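Local coordinates for Dbv8 protein (Nonomuraea, PDB 4MFZ) that binds decanoyl-CoA and probably transfers its aliphatic acyl chain to an amine of a glycopeptide antibiotic, as a GNAT-type N-acyltransferase, at residues A[294-299]-A[315-320]. Residues are numbered along the deposited sequence; the frame is centred on the assembly and turned at random.
Sequences ILEFVF and LEKAVV. With MFK (decanoyl-CoA), chain B.
Val319 is set as a knob in a hole made by Ile294, Leu295, Val298 and Phe299, and its two methyls divide the hole between them. Val319 CG2 meets Ile294 CD1 tip to tip at 3.8 Å, while Val319 CG1 touches both Leu295 CD2 and the Phe299 ring, 3.7 Å from Phe299 CE2 and close to the ring plane. The split follows from a chi1 of 169°, which sets CG1 opposite the backbone N and CG2 opposite the carbonyl carbon. The same edge of Phe299 also faces the preceding turn of helix 314-324: Phe299 CZ stands 3.6 Å from Glu316 O, and Phe299 CE1 approaches Glu316 CG at 3.9 Å, with ring and carboxylate planes 15° apart. One ring face is covered by Val298 CG1, near the rim. Nearer the ligand, Val298 CG2 touches Leu315 CD2 at 3.8 Å.

Segments 294-299 and 315-320 run roughly antiparallel, 156° between their directions, with a closest axis approach of 10.7 Å, in the GNAT-like C-terminal domain, and one side of the pair lines the CoA site. Leu315 CD2 lies 3.5 Å from decanoyl-CoA N7, and Leu315 CB is close to the ribose O4'. Around the other end of the adenine, Glu316 CG and Val298 CG1 approach C2 and N1, so the valine and leucine that join the helices also border the base. Phe297 lies alongside the pantetheine arm, its CD1 3.7 Å from OAM of the ligand, and its ring meets that of Trp257. Behind this layer, Glu316 OE1 accepts a hydrogen bond from Ser313 N, which ties the carboxylate back to the start of its own helix, where Ser313 OG and Thr314 N also bind the ligand.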
loop_
_atom_site.group_PDB
_atom_site.type_symbol
_atom_site.label_atom_id
_atom_site.label_comp_id
_atom_site.label_asym_id
_atom_site.label_seq_id
_atom_site.Cartn_x
_atom_site.Cartn_y
_atom_site.Cartn_z
ATOM N N ILE A 294 6.915 15.073 0.466
ATOM C CA ILE A 294 6.251 15.851 1.516
ATOM C C ILE A 294 4.925 16.462 1.030
ATOM O O ILE A 294 3.932 16.459 1.749
ATOM C CB ILE A 294 7.175 16.895 2.146
ATOM C CG1 ILE A 294 6.631 17.302 3.518
ATOM C CG2 ILE A 294 7.389 18.068 1.196
ATOM C CD1 ILE A 294 7.651 17.920 4.441
ATOM N N LEU A 295 4.916 16.936 -0.206
ATOM C CA LEU A 295 3.709 17.463 -0.829
ATOM C C LEU A 295 2.693 16.358 -0.980
ATOM O O LEU A 295 1.495 16.600 -0.841
ATOM C CB LEU A 295 4.036 18.070 -2.198
ATOM C CG LEU A 295 4.811 19.399 -2.155
ATOM C CD1 LEU A 295 5.317 19.797 -3.541
ATOM C CD2 LEU A 295 3.996 20.512 -1.519
ATOM N N GLU A 296 3.179 15.142 -1.243
ATOM C CA GLU A 296 2.320 13.978 -1.334
ATOM C C GLU A 296 1.646 13.670 -0.002
ATOM O O GLU A 296 0.420 13.561 0.071
ATOM C CB GLU A 296 3.106 12.758 -1.832
ATOM C CG GLU A 296 2.387 11.417 -1.691
ATOM C CD GLU A 296 1.168 11.263 -2.600
ATOM O OE1 GLU A 296 1.063 11.972 -3.633
ATOM O OE2 GLU A 296 0.312 10.400 -2.291
ATOM N N PHE A 297 2.437 13.511 1.048
ATOM C CA PHE A 297 1.884 13.005 2.286
ATOM C C PHE A 297 1.257 14.107 3.137
ATOM O O PHE A 297 0.500 13.815 4.057
ATOM C CB PHE A 297 2.945 12.257 3.086
ATOM C CG PHE A 297 3.369 10.941 2.472
ATOM C CD1 PHE A 297 2.697 9.754 2.788
ATOM C CD2 PHE A 297 4.456 10.881 1.599
ATOM C CE1 PHE A 297 3.095 8.545 2.226
ATOM C CE2 PHE A 297 4.860 9.682 1.032
ATOM C CZ PHE A 297 4.175 8.514 1.346
ATOM N N VAL A 298 1.581 15.365 2.859
ATOM C CA VAL A 298 0.956 16.449 3.616
ATOM C C VAL A 298 -0.297 16.973 2.899
ATOM O O VAL A 298 -1.264 17.340 3.561
ATOM C CB VAL A 298 1.938 17.592 3.982
ATOM C CG1 VAL A 298 1.245 18.683 4.785
ATOM C CG2 VAL A 298 3.103 17.050 4.793
ATOM N N PHE A 299 -0.293 16.974 1.560
ATOM C CA PHE A 299 -1.412 17.551 0.790
ATOM C C PHE A 299 -2.062 16.627 -0.220
ATOM O O PHE A 299 -3.084 16.970 -0.783
ATOM C CB PHE A 299 -0.984 18.809 0.024
ATOM C CG PHE A 299 -0.469 19.912 0.885
ATOM C CD1 PHE A 299 -1.353 20.775 1.548
ATOM C CD2 PHE A 299 0.899 20.123 1.001
ATOM C CE1 PHE A 299 -0.865 21.818 2.339
ATOM C CE2 PHE A 299 1.398 21.165 1.783
ATOM C CZ PHE A 299 0.511 22.015 2.452
ATOM N N LEU A 315 2.279 22.460 10.166
ATOM C CA LEU A 315 3.024 21.763 9.108
ATOM C C LEU A 315 2.664 22.210 7.675
ATOM O O LEU A 315 3.560 22.364 6.829
ATOM C CB LEU A 315 2.914 20.246 9.236
ATOM C CG LEU A 315 3.674 19.426 8.192
ATOM C CD1 LEU A 315 5.167 19.763 8.158
ATOM C CD2 LEU A 315 3.472 17.953 8.491
ATOM N N GLU A 316 1.367 22.379 7.399
ATOM C CA GLU A 316 0.903 22.886 6.095
ATOM C C GLU A 316 1.531 24.246 5.780
ATOM O O GLU A 316 2.042 24.468 4.656
ATOM C CB GLU A 316 -0.633 22.977 6.042
ATOM C CG GLU A 316 -1.347 21.637 6.167
ATOM C CD GLU A 316 -2.855 21.763 6.341
ATOM O OE1 GLU A 316 -3.369 22.810 6.824
ATOM O OE2 GLU A 316 -3.547 20.785 5.998
ATOM N N LYS A 317 1.512 25.134 6.782
ATOM C CA LYS A 317 2.129 26.457 6.684
ATOM C C LYS A 317 3.623 26.309 6.378
ATOM O O LYS A 317 4.110 26.889 5.398
ATOM C CB LYS A 317 1.905 27.259 7.984
ATOM C CG LYS A 317 0.504 27.842 8.126
ATOM C CD LYS A 317 0.345 28.538 9.466
ATOM C CE LYS A 317 -1.108 28.521 9.931
ATOM N NZ LYS A 317 -1.316 29.354 11.156
ATOM N N ALA A 318 4.314 25.500 7.196
ATOM C CA ALA A 318 5.753 25.206 7.048
ATOM C C ALA A 318 6.146 24.674 5.674
ATOM O O ALA A 318 7.146 25.118 5.114
ATOM C CB ALA A 318 6.225 24.213 8.104
ATOM N N VAL A 319 5.409 23.686 5.174
ATOM C CA VAL A 319 5.762 23.091 3.890
ATOM C C VAL A 319 5.756 24.171 2.808
ATOM O O VAL A 319 6.764 24.370 2.127
ATOM C CB VAL A 319 4.852 21.899 3.516
ATOM C CG1 VAL A 319 5.086 21.486 2.074
ATOM C CG2 VAL A 319 5.121 20.721 4.442
ATOM N N VAL A 320 4.643 24.896 2.705
ATOM C CA VAL A 320 4.464 25.966 1.716
ATOM C C VAL A 320 5.469 27.112 1.874
ATOM O O VAL A 320 6.129 27.527 0.878
ATOM C CB VAL A 320 3.003 26.478 1.722
ATOM C CG1 VAL A 320 2.872 27.851 1.063
ATOM C CG2 VAL A 320 2.095 25.438 1.058
HETATM C CCG MFK B . 7.729 9.571 14.185
HETATM C CCF MFK B . 8.694 8.412 14.427
HETATM C CCE MFK B . 8.592 7.427 13.283
HETATM C CCD MFK B . 9.434 7.939 12.140
HETATM C CCC MFK B . 9.790 6.761 11.255
HETATM C CCB MFK B . 9.174 6.939 9.889
HETATM C CCA MFK B . 9.838 5.942 8.956
HETATM C CBZ MFK B . 8.784 4.940 8.512
HETATM C CAK MFK B . 8.506 5.124 7.032
HETATM C CAJ MFK B . 7.045 5.548 6.827
HETATM O OAL MFK B . 6.136 5.146 7.560
HETATM S SAI MFK B . 6.816 6.615 5.456
HETATM C CAH MFK B . 5.017 7.004 5.546
HETATM C CAG MFK B . 4.680 7.967 6.690
HETATM N NAF MFK B . 3.215 8.113 6.702
HETATM C CAE MFK B . 2.594 9.295 6.533
HETATM O OAM MFK B . 3.178 10.368 6.403
HETATM C CAD MFK B . 1.052 9.226 6.561
HETATM C CAC MFK B . 0.462 10.648 6.604
HETATM N NAB MFK B . 0.976 11.395 7.771
HETATM C CAA MFK B . 0.225 11.456 8.881
HETATM O OAO MFK B . -0.883 10.905 8.973
HETATM C CAN MFK B . 0.783 12.287 10.045
HETATM O OAU MFK B . 1.896 13.102 9.611
HETATM C CAP MFK B . 1.173 11.435 11.274
HETATM C CAR MFK B . 2.203 10.392 10.866
HETATM C CAS MFK B . -0.018 10.709 11.892
HETATM C CAQ MFK B . 1.783 12.348 12.332
HETATM O OAT MFK B . 0.814 13.314 12.677
HETATM P PAV MFK B . 0.732 13.974 14.146
HETATM O OAX MFK B . 0.707 12.939 15.192
HETATM O OAW MFK B . -0.354 14.997 14.121
HETATM O OAY MFK B . 2.177 14.683 14.118
HETATM P PAZ MFK B . 2.691 15.892 15.040
HETATM O OBA MFK B . 4.261 15.889 14.883
HETATM O OBB MFK B . 2.296 15.782 16.460
HETATM O "O5'" MFK B . 2.281 17.234 14.251
HETATM C "C5'" MFK B . 2.604 18.531 14.700
HETATM C "C4'" MFK B . 1.956 19.525 13.730
HETATM O "O4'" MFK B . 2.018 19.135 12.302
HETATM C "C3'" MFK B . 0.478 19.667 14.002
HETATM O "O3'" MFK B . 0.107 20.998 13.645
HETATM P PBV MFK B . -0.841 21.839 14.657
HETATM O OBW MFK B . -2.248 21.140 14.452
HETATM O OBY MFK B . -0.847 23.337 14.027
HETATM O OBX MFK B . -0.505 21.753 16.076
HETATM C "C2'" MFK B . -0.108 18.644 13.024
HETATM O "O2'" MFK B . -1.479 18.846 12.739
HETATM C "C1'" MFK B . 0.698 18.903 11.787
HETATM N N9 MFK B . 0.706 17.717 10.891
HETATM C C8 MFK B . 1.398 16.586 11.076
HETATM N N7 MFK B . 1.140 15.776 10.040
HETATM C C5 MFK B . 0.335 16.429 9.188
HETATM C C4 MFK B . 0.072 17.624 9.727
HETATM N N3 MFK B . -0.685 18.515 9.070
HETATM C C2 MFK B . -1.390 18.238 7.792
HETATM N N1 MFK B . -1.028 16.891 7.308
HETATM C C6 MFK B . -0.208 16.088 8.001
HETATM N N6 MFK B . 0.090 14.887 7.509
#